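Local coordinates for ESX secretion system protein EccC (Thermomonospora curvata, PDB 4NH0), which forms part of the ESX (type VII) secretion system that exports proteins such as EsxA and EsxB, has weak ATPase activity and might be the translocase subunit, at residues E1039-D1045 and G1071-A1077; S918-P923 and G964-Y969; R724-E728 and P899-L903. All coordinates share one frame; numbering follows the deposited sequence.

Contact 1 of 3, residues E1039-D1045 and G1071-A1077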
loop_
_atom_site.group_PDB
_atom_site.type_symbol
_atom_site.label_atom_id
_atom_site.label_comp_id
_atom_site.label_asym_id
_atom_site.label_seq_id
_atom_site.Cartn_x
_atom_site.Cartn_y
_atom_site.Cartn_z
ATOM N N GLU A 1039 12.524 58.134 23.386
ATOM C CA GLU A 1039 11.380 57.299 23.720
ATOM C C GLU A 1039 11.677 56.534 25.002
ATOM O O GLU A 1039 12.836 56.296 25.330
ATOM C CB GLU A 1039 11.058 56.333 22.580
ATOM C CG GLU A 1039 10.618 57.018 21.297
ATOM C CD GLU A 1039 10.202 56.032 20.225
ATOM O OE1 GLU A 1039 10.369 54.813 20.439
ATOM O OE2 GLU A 1039 9.707 56.474 19.168
ATOM N N LEU A 1040 10.633 56.153 25.728
ATOM C CA LEU A 1040 10.822 55.457 26.994
ATOM C C LEU A 1040 10.354 54.012 26.922
ATOM O O LEU A 1040 9.221 53.733 26.533
ATOM C CB LEU A 1040 10.091 56.186 28.120
ATOM C CG LEU A 1040 10.146 55.507 29.490
ATOM C CD1 LEU A 1040 11.585 55.294 29.927
ATOM C CD2 LEU A 1040 9.390 56.323 30.523
ATOM N N PHE A 1041 11.239 53.096 27.298
ATOM C CA PHE A 1041 10.899 51.683 27.366
ATOM C C PHE A 1041 10.806 51.234 28.816
ATOM O O PHE A 1041 11.817 51.132 29.511
ATOM C CB PHE A 1041 11.932 50.838 26.620
ATOM C CG PHE A 1041 11.846 50.953 25.127
ATOM C CD1 PHE A 1041 12.544 51.939 24.453
ATOM C CD2 PHE A 1041 11.073 50.068 24.398
ATOM C CE1 PHE A 1041 12.466 52.043 23.078
ATOM C CE2 PHE A 1041 10.991 50.168 23.024
ATOM C CZ PHE A 1041 11.688 51.156 22.363
ATOM N N LEU A 1042 9.586 50.974 29.272
ATOM C CA LEU A 1042 9.369 50.510 30.634
ATOM C C LEU A 1042 9.415 48.990 30.688
ATOM O O LEU A 1042 8.466 48.315 30.293
ATOM C CB LEU A 1042 8.035 51.025 31.171
ATOM C CG LEU A 1042 7.705 50.649 32.616
ATOM C CD1 LEU A 1042 8.792 51.144 33.552
ATOM C CD2 LEU A 1042 6.358 51.216 33.016
ATOM N N VAL A 1043 10.531 48.458 31.173
ATOM C CA VAL A 1043 10.718 47.017 31.253
ATOM C C VAL A 1043 10.319 46.493 32.626
ATOM O O VAL A 1043 10.966 46.795 33.628
ATOM C CB VAL A 1043 12.176 46.625 30.962
ATOM C CG1 VAL A 1043 12.371 45.136 31.158
ATOM C CG2 VAL A 1043 12.561 47.035 29.551
ATOM N N VAL A 1044 9.247 45.708 32.665
ATOM C CA VAL A 1044 8.733 45.179 33.921
ATOM C C VAL A 1044 8.798 43.658 33.960
ATOM O O VAL A 1044 8.147 42.978 33.168
ATOM C CB VAL A 1044 7.279 45.623 34.162
ATOM C CG1 VAL A 1044 6.774 45.077 35.486
ATOM C CG2 VAL A 1044 7.177 47.137 34.134
ATOM N N ASP A 1045 9.588 43.130 34.887
ATOM C CA ASP A 1045 9.708 41.690 35.064
ATOM C C ASP A 1045 8.951 41.261 36.314
ATOM O O ASP A 1045 8.883 42.013 37.288
ATOM C CB ASP A 1045 11.179 41.279 35.158
ATOM C CG ASP A 1045 11.389 39.795 34.920
ATOM O OD1 ASP A 1045 10.407 39.029 34.986
ATOM O OD2 ASP A 1045 12.543 39.392 34.668
ATOM N N GLY A 1071 6.098 58.828 23.497
ATOM C CA GLY A 1071 7.194 57.884 23.371
ATOM C C GLY A 1071 7.201 56.808 24.438
ATOM O O GLY A 1071 8.245 56.497 25.009
ATOM N N LEU A 1072 6.035 56.228 24.699
ATOM C CA LEU A 1072 5.897 55.244 25.767
ATOM C C LEU A 1072 5.857 53.816 25.231
ATOM O O LEU A 1072 5.229 53.543 24.210
ATOM C CB LEU A 1072 4.638 55.531 26.587
ATOM C CG LEU A 1072 4.400 54.670 27.828
ATOM C CD1 LEU A 1072 5.588 54.746 28.767
ATOM C CD2 LEU A 1072 3.129 55.108 28.534
ATOM N N HIS A 1073 6.534 52.912 25.930
ATOM C CA HIS A 1073 6.542 51.500 25.566
ATOM C C HIS A 1073 6.493 50.619 26.810
ATOM O O HIS A 1073 7.244 50.832 27.761
ATOM C CB HIS A 1073 7.782 51.161 24.737
ATOM C CG HIS A 1073 7.863 51.897 23.437
ATOM N ND1 HIS A 1073 6.960 51.703 22.414
ATOM C CD2 HIS A 1073 8.744 52.823 22.991
ATOM C CE1 HIS A 1073 7.279 52.481 21.396
ATOM N NE2 HIS A 1073 8.357 53.171 21.719
ATOM N N LEU A 1074 5.606 49.629 26.798
ATOM C CA LEU A 1074 5.478 48.708 27.920
ATOM C C LEU A 1074 5.921 47.302 27.541
ATOM O O LEU A 1074 5.376 46.692 26.621
ATOM C CB LEU A 1074 4.036 48.679 28.430
ATOM C CG LEU A 1074 3.746 49.469 29.706
ATOM C CD1 LEU A 1074 4.473 48.849 30.886
ATOM C CD2 LEU A 1074 4.142 50.925 29.541
ATOM N N ILE A 1075 6.918 46.795 28.258
ATOM C CA ILE A 1075 7.403 45.438 28.054
ATOM C C ILE A 1075 7.258 44.660 29.354
ATOM O O ILE A 1075 8.016 44.867 30.301
ATOM C CB ILE A 1075 8.869 45.423 27.589
ATOM C CG1 ILE A 1075 9.061 46.382 26.414
ATOM C CG2 ILE A 1075 9.289 44.016 27.204
ATOM C CD1 ILE A 1075 10.472 46.443 25.899
ATOM N N ILE A 1076 6.276 43.765 29.394
ATOM C CA ILE A 1076 5.862 43.139 30.643
ATOM C C ILE A 1076 5.952 41.616 30.609
ATOM O O ILE A 1076 5.560 40.983 29.630
ATOM C CB ILE A 1076 4.414 43.547 30.996
ATOM C CG1 ILE A 1076 4.299 45.066 31.111
ATOM C CG2 ILE A 1076 3.961 42.893 32.284
ATOM C CD1 ILE A 1076 2.896 45.546 31.388
ATOM N N ALA A 1077 6.476 41.037 31.686
ATOM C CA ALA A 1077 6.475 39.591 31.867
ATOM C C ALA A 1077 5.717 39.222 33.137
ATOM O O ALA A 1077 5.926 39.826 34.188
ATOM C CB ALA A 1077 7.888 39.058 31.925
#

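Contact 2 of 3, residues S918-P923 and G964-Y969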
loop_
_atom_site.group_PDB
_atom_site.type_symbol
_atom_site.label_atom_id
_atom_site.label_comp_id
_atom_site.label_asym_id
_atom_site.label_seq_id
_atom_site.Cartn_x
_atom_site.Cartn_y
_atom_site.Cartn_z
ATOM N N SER A 918 18.768 43.694 10.519
ATOM C CA SER A 918 17.335 43.816 10.757
ATOM C C SER A 918 16.861 45.262 10.762
ATOM O O SER A 918 15.754 45.562 10.318
ATOM C CB SER A 918 16.965 43.157 12.086
ATOM O OG SER A 918 17.476 43.900 13.178
ATOM N N GLY A 919 17.701 46.156 11.269
ATOM C CA GLY A 919 17.312 47.541 11.442
ATOM C C GLY A 919 16.733 47.741 12.826
ATOM O O GLY A 919 17.147 47.076 13.772
ATOM N N THR A 920 15.766 48.645 12.946
ATOM C CA THR A 920 15.143 48.930 14.235
ATOM C C THR A 920 14.315 47.754 14.747
ATOM O O THR A 920 13.946 47.710 15.918
ATOM C CB THR A 920 14.245 50.177 14.161
ATOM O OG1 THR A 920 13.402 50.092 13.006
ATOM C CG2 THR A 920 15.090 51.434 14.068
ATOM N N ARG A 921 14.026 46.802 13.867
ATOM C CA ARG A 921 13.312 45.595 14.255
ATOM C C ARG A 921 14.196 44.708 15.120
ATOM O O ARG A 921 15.408 44.646 14.919
ATOM C CB ARG A 921 12.844 44.832 13.020
ATOM C CG ARG A 921 12.107 45.696 12.022
ATOM C CD ARG A 921 12.428 45.279 10.606
ATOM N NE ARG A 921 11.984 43.919 10.328
ATOM C CZ ARG A 921 12.382 43.209 9.280
ATOM N NH1 ARG A 921 13.238 43.731 8.414
ATOM N NH2 ARG A 921 11.927 41.978 9.099
ATOM N N ILE A 922 13.589 44.024 16.082
ATOM C CA ILE A 922 14.338 43.187 17.009
ATOM C C ILE A 922 13.896 41.731 16.936
ATOM O O ILE A 922 12.798 41.392 17.368
ATOM C CB ILE A 922 14.181 43.678 18.459
ATOM C CG1 ILE A 922 14.433 45.182 18.547
ATOM C CG2 ILE A 922 15.117 42.918 19.381
ATOM C CD1 ILE A 922 14.172 45.764 19.916
ATOM N N PRO A 923 14.756 40.863 16.386
ATOM C CA PRO A 923 14.458 39.430 16.342
ATOM C C PRO A 923 14.483 38.821 17.737
ATOM O O PRO A 923 15.375 39.135 18.521
ATOM C CB PRO A 923 15.580 38.865 15.471
ATOM C CG PRO A 923 16.700 39.825 15.642
ATOM C CD PRO A 923 16.059 41.174 15.776
ATOM N N GLY A 964 18.538 44.137 22.590
ATOM C CA GLY A 964 18.233 44.500 21.220
ATOM C C GLY A 964 17.987 45.988 21.078
ATOM O O GLY A 964 18.328 46.587 20.061
ATOM N N ILE A 965 17.393 46.586 22.105
ATOM C CA ILE A 965 17.110 48.016 22.106
ATOM C C ILE A 965 18.399 48.821 22.236
ATOM O O ILE A 965 18.550 49.873 21.618
ATOM C CB ILE A 965 16.144 48.398 23.245
ATOM C CG1 ILE A 965 14.860 47.573 23.152
ATOM C CG2 ILE A 965 15.821 49.881 23.207
ATOM C CD1 ILE A 965 13.871 47.858 24.257
ATOM N N ILE A 966 19.327 48.312 23.042
ATOM C CA ILE A 966 20.628 48.948 23.226
ATOM C C ILE A 966 21.381 49.055 21.901
ATOM O O ILE A 966 21.914 50.111 21.562
ATOM C CB ILE A 966 21.498 48.174 24.249
ATOM C CG1 ILE A 966 21.203 48.644 25.675
ATOM C CG2 ILE A 966 22.979 48.364 23.965
ATOM C CD1 ILE A 966 19.944 48.077 26.265
ATOM N N GLU A 967 21.399 47.961 21.148
ATOM C CA GLU A 967 22.174 47.886 19.916
ATOM C C GLU A 967 21.558 48.669 18.759
ATOM O O GLU A 967 22.211 48.887 17.741
ATOM C CB GLU A 967 22.351 46.425 19.501
ATOM C CG GLU A 967 23.322 45.651 20.372
ATOM C CD GLU A 967 24.746 46.148 20.231
ATOM O OE1 GLU A 967 25.094 46.656 19.144
ATOM O OE2 GLU A 967 25.517 46.035 21.206
ATOM N N ARG A 968 20.309 49.096 18.917
ATOM C CA ARG A 968 19.585 49.722 17.817
ATOM C C ARG A 968 19.183 51.166 18.104
ATOM O O ARG A 968 18.782 51.894 17.197
ATOM C CB ARG A 968 18.347 48.893 17.475
ATOM C CG ARG A 968 18.676 47.508 16.948
ATOM C CD ARG A 968 17.458 46.608 16.913
ATOM N NE ARG A 968 17.747 45.337 16.258
ATOM C CZ ARG A 968 18.438 44.351 16.818
ATOM N NH1 ARG A 968 18.919 44.490 18.044
ATOM N NH2 ARG A 968 18.653 43.227 16.151
ATOM N N TYR A 969 19.293 51.578 19.362
ATOM C CA TYR A 969 18.957 52.945 19.744
ATOM C C TYR A 969 20.071 53.592 20.561
ATOM O O TYR A 969 20.732 52.929 21.359
ATOM C CB TYR A 969 17.654 52.982 20.547
ATOM C CG TYR A 969 16.427 52.510 19.798
ATOM C CD1 TYR A 969 15.707 53.376 18.986
ATOM C CD2 TYR A 969 15.977 51.204 19.921
ATOM C CE1 TYR A 969 14.581 52.949 18.308
ATOM C CE2 TYR A 969 14.853 50.768 19.249
ATOM C CZ TYR A 969 14.159 51.644 18.444
ATOM O OH TYR A 969 13.039 51.210 17.773
#

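Contact 3 of 3, residues R724-E728 and P899-L903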
loop_
_atom_site.group_PDB
_atom_site.type_symbol
_atom_site.label_atom_id
_atom_site.label_comp_id
_atom_site.label_asym_id
_atom_site.label_seq_id
_atom_site.Cartn_x
_atom_site.Cartn_y
_atom_site.Cartn_z
ATOM N N ARG A 724 6.783 19.451 11.638
ATOM C CA ARG A 724 7.992 19.825 10.916
ATOM C C ARG A 724 8.201 18.983 9.663
ATOM O O ARG A 724 8.690 19.483 8.651
ATOM C CB ARG A 724 9.213 19.710 11.829
ATOM C CG ARG A 724 9.357 20.860 12.809
ATOM C CD ARG A 724 9.443 22.181 12.069
ATOM N NE ARG A 724 10.509 22.173 11.072
ATOM C CZ ARG A 724 10.618 23.058 10.088
ATOM N NH1 ARG A 724 9.723 24.026 9.963
ATOM N NH2 ARG A 724 11.620 22.973 9.226
ATOM N N THR A 725 7.835 17.708 9.734
ATOM C CA THR A 725 7.947 16.812 8.589
ATOM C C THR A 725 7.115 17.333 7.423
ATOM O O THR A 725 7.526 17.254 6.268
ATOM C CB THR A 725 7.497 15.384 8.942
ATOM O OG1 THR A 725 8.298 14.879 10.016
ATOM C CG2 THR A 725 7.640 14.465 7.743
ATOM N N VAL A 726 5.947 17.881 7.736
ATOM C CA VAL A 726 5.073 18.455 6.723
ATOM C C VAL A 726 5.564 19.843 6.324
ATOM O O VAL A 726 5.494 20.225 5.157
ATOM C CB VAL A 726 3.617 18.538 7.223
ATOM C CG1 VAL A 726 2.711 19.110 6.147
ATOM C CG2 VAL A 726 3.130 17.167 7.651
ATOM N N ALA A 727 6.074 20.588 7.299
ATOM C CA ALA A 727 6.569 21.938 7.057
ATOM C C ALA A 727 7.813 21.931 6.176
ATOM O O ALA A 727 8.012 22.832 5.364
ATOM C CB ALA A 727 6.862 22.637 8.372
ATOM N N GLU A 728 8.648 20.912 6.344
ATOM C CA GLU A 728 9.877 20.798 5.571
ATOM C C GLU A 728 9.576 20.586 4.092
ATOM O O GLU A 728 10.207 21.192 3.229
ATOM C CB GLU A 728 10.740 19.651 6.099
ATOM C CG GLU A 728 12.100 19.553 5.436
ATOM C CD GLU A 728 12.991 20.726 5.779
ATOM O OE1 GLU A 728 12.958 21.171 6.943
ATOM O OE2 GLU A 728 13.717 21.208 4.886
ATOM N N PRO A 899 17.720 15.176 6.714
ATOM C CA PRO A 899 16.855 15.044 7.887
ATOM C C PRO A 899 15.853 16.184 7.990
ATOM O O PRO A 899 16.032 17.216 7.348
ATOM C CB PRO A 899 17.845 15.085 9.048
ATOM C CG PRO A 899 18.930 15.968 8.551
ATOM C CD PRO A 899 19.060 15.669 7.077
ATOM N N VAL A 900 14.809 15.990 8.786
ATOM C CA VAL A 900 13.859 17.058 9.054
ATOM C C VAL A 900 14.380 17.929 10.185
ATOM O O VAL A 900 14.458 17.490 11.332
ATOM C CB VAL A 900 12.470 16.511 9.421
ATOM C CG1 VAL A 900 11.568 17.635 9.899
ATOM C CG2 VAL A 900 11.852 15.802 8.232
ATOM N N ARG A 901 14.757 19.158 9.854
ATOM C CA ARG A 901 15.253 20.096 10.849
ATOM C C ARG A 901 14.098 20.611 11.693
ATOM O O ARG A 901 13.007 20.856 11.181
ATOM C CB ARG A 901 15.993 21.251 10.177
ATOM C CG ARG A 901 15.221 21.888 9.042
ATOM C CD ARG A 901 16.139 22.580 8.056
ATOM N NE ARG A 901 15.399 23.102 6.913
ATOM C CZ ARG A 901 15.082 24.381 6.752
ATOM N NH1 ARG A 901 15.451 25.274 7.658
ATOM N NH2 ARG A 901 14.402 24.769 5.682
ATOM N N MET A 902 14.336 20.764 12.990
ATOM C CA MET A 902 13.273 21.132 13.915
ATOM C C MET A 902 13.664 22.303 14.803
ATOM O O MET A 902 14.793 22.787 14.747
ATOM C CB MET A 902 12.895 19.931 14.781
ATOM C CG MET A 902 12.484 18.704 13.995
ATOM S SD MET A 902 11.948 17.377 15.080
ATOM C CE MET A 902 10.865 18.284 16.175
ATOM N N LEU A 903 12.718 22.754 15.622
ATOM C CA LEU A 903 12.981 23.812 16.585
ATOM C C LEU A 903 14.024 23.360 17.595
ATOM O O LEU A 903 13.857 22.330 18.248
ATOM C CB LEU A 903 11.697 24.225 17.303
ATOM C CG LEU A 903 10.720 25.107 16.525
ATOM C CD1 LEU A 903 9.509 25.437 17.379
ATOM C CD2 LEU A 903 11.410 26.376 16.068
#

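Contact 1 of 3, residues E1039-D1045 and G1071-A1077
In the parallel part of the third FtsK domain's mixed sheet, a P-loop NTPase fold, residues 1039-1045 run beside residues 1071-1077, pairing from Leu1040 with Leu1072 to Val1044 with Ile1076. The short strand axes approach to 4.8 Å, and backbone bonds alternate across the gap: Leu1042 N donates to His1073 O, Ile1075 N to Leu1042 O, Val1044 N to Ile1075 O and Ala1077 N to Val1044 O. On one face of the sheet His1073 lies side by side with Phe1041 in an offset stack, ring centroids 4.4 Å apart and planes 21° apart. The CD2 edge of the imidazole sits over the rim of the phenyl face, 3.4 Å from Phe1041 CZ. Farther along, the CD1 methyl of Ile1075 reaches Phe1041 CD2 at 4.0 Å, and Leu958 of helix 954-968 packs onto Val1043, Ile1075 and Ala1077. On the reverse face the branched ends of Leu1042 and Leu1074 lie abreast, CD2 to CD1 3.7 Å. Asp1045, which follows a run of hydrophobic residues as a Walker B aspartate does, hydrogen-bonds through OD2 to the P-loop residue Ser955. At the other end, the extended Glu1039 side chain, its CG beside the backbone N (chi1 -64°), brings OE1 to 2.9 Å from His1073 NE2. The carboxylate oxygen lies close to the imidazole plane, whereas the N-H meets it from above the carboxylate plane. Because His1073 ND1 also bonds to the carbonyl of Pro942, both ring nitrogens appear to donate, so the buried imidazole is probably protonated and stabilised by Glu1039.

Contact 2 of 3, residues S918-P923 and G964-Y969
Arg968 grips the turn at Ser918-Arg921 with its guanidinium group. Its NH2 donates to Ser918 OG over 3.3 Å, the hydroxyl lying in the guanidinium plane, while NE is shared through weak, bent bonds: 2.8 Å to Arg921 O and 3.1 Å to Gly919 O. Ser918 suits the place because its OG accepts from Arg968 and donates to Arg921 O, 2.8 Å away. Arg968 NH1 reaches back along its own helix to Gly964 O, 3.0 Å away, on a lone pair, which probably helps to fix the guanidinium's rotation. The chain from CG to NE is stretched out (chi2 167°, chi3 173°), spanning the gap. The helix it leaves, 954-968, is the one that follows the P-loop of the third ATPase domain; the turn it holds joins helix 915-918 to strand 922-927, with Gly919 taking the positive phi that ends the former. A leucine in place of Arg968 would probably leave the Gly919 and Arg921 carbonyls without this donor and untie the turn from the helix. Beneath the polar group, Ile922 offers CG1 to the aliphatic Arg968 CD at 3.7 Å, and its CA lies under the guanidinium face. Ile922 CD1 continues to Ile965 CG1, 3.8 Å away. Gly964 suits its place because a CB would probably come too close to Ile922 CG2. Beyond the arginine, Thr920 CB lies 3.9 Å from Tyr969 OH.

Contact 3 of 3, residues R724-E728 and P899-L903
One turn of helix 719-742, carrying Arg724 and Glu728, lies beside the irregular segment 899-903, with the CA atoms of Thr725 and Val900 5.9 Å apart. The helix belongs to the second FtsK domain, and the segment to the connection that runs from helix 877-891 to strand 907-908 in the sheet of the third; the contact thus docks an interdomain linker onto a P-loop ATPase domain, in keeping with the rigid chain of domains. Val900 supplies the apolar contact: its CG1 stands 3.7 Å from Arg724 CB, its CG2 comes over Thr725, and Tyr692 of strand 689-694 adds to the packing. Small and branched, it touches two helix residues yet lets the backbone come close. Arg724 curls back on itself, bent at chi2 (-58°) and chi3 (-54°), which turns NE onto Arg901 O at 2.8 Å, in the plane of that carbonyl and at the guanidinium edge. NH2 adds a weak bond to the same oxygen, and NH1 goes on to the carbonyl of Glu928 in the third domain, so one arginine ties helix, linker and neighbouring domain together. The Met902 and Arg724 side chains run past each other in opposite directions, touching CG to CG. The two arginines come near one another, but Glu728 bridges both, and its charge probably offsets theirs. Its OE1 takes a salt bridge from Arg724 NH2 at 3.2 Å. Arg901 crosses Glu728 at about a right angle and sets NE 3.1 Å from Glu728 OE1 in a salt bridge, with a weak hydrogen bond to OE2, the flat groups 66° apart.

In the fold
Contacts 1 and 2 are neighbours in the third ATPase domain, their centres 15 Å apart, and they meet through Ile965: its CD1 lies 3.6 Å from Phe1041 CD2 and 4.0 Å from Ile1075 CD1. Helix 954-968, which starts at the P-loop, packs on the strand pair of contact 1 and is clasped by the turn of contact 2. Contact 1 runs into the nucleotide site, the Asp1045 side chain being about 4 Å from the bound magnesium ion, whereas the Pro923 side chain of contact 2 is about 12 Å from the bound ATP. Contact 3, at the junction with the second domain, lies away from the nucleotide sites; its nearest atoms are about 13 Å from contact 2 and about 20 Å from contact 1.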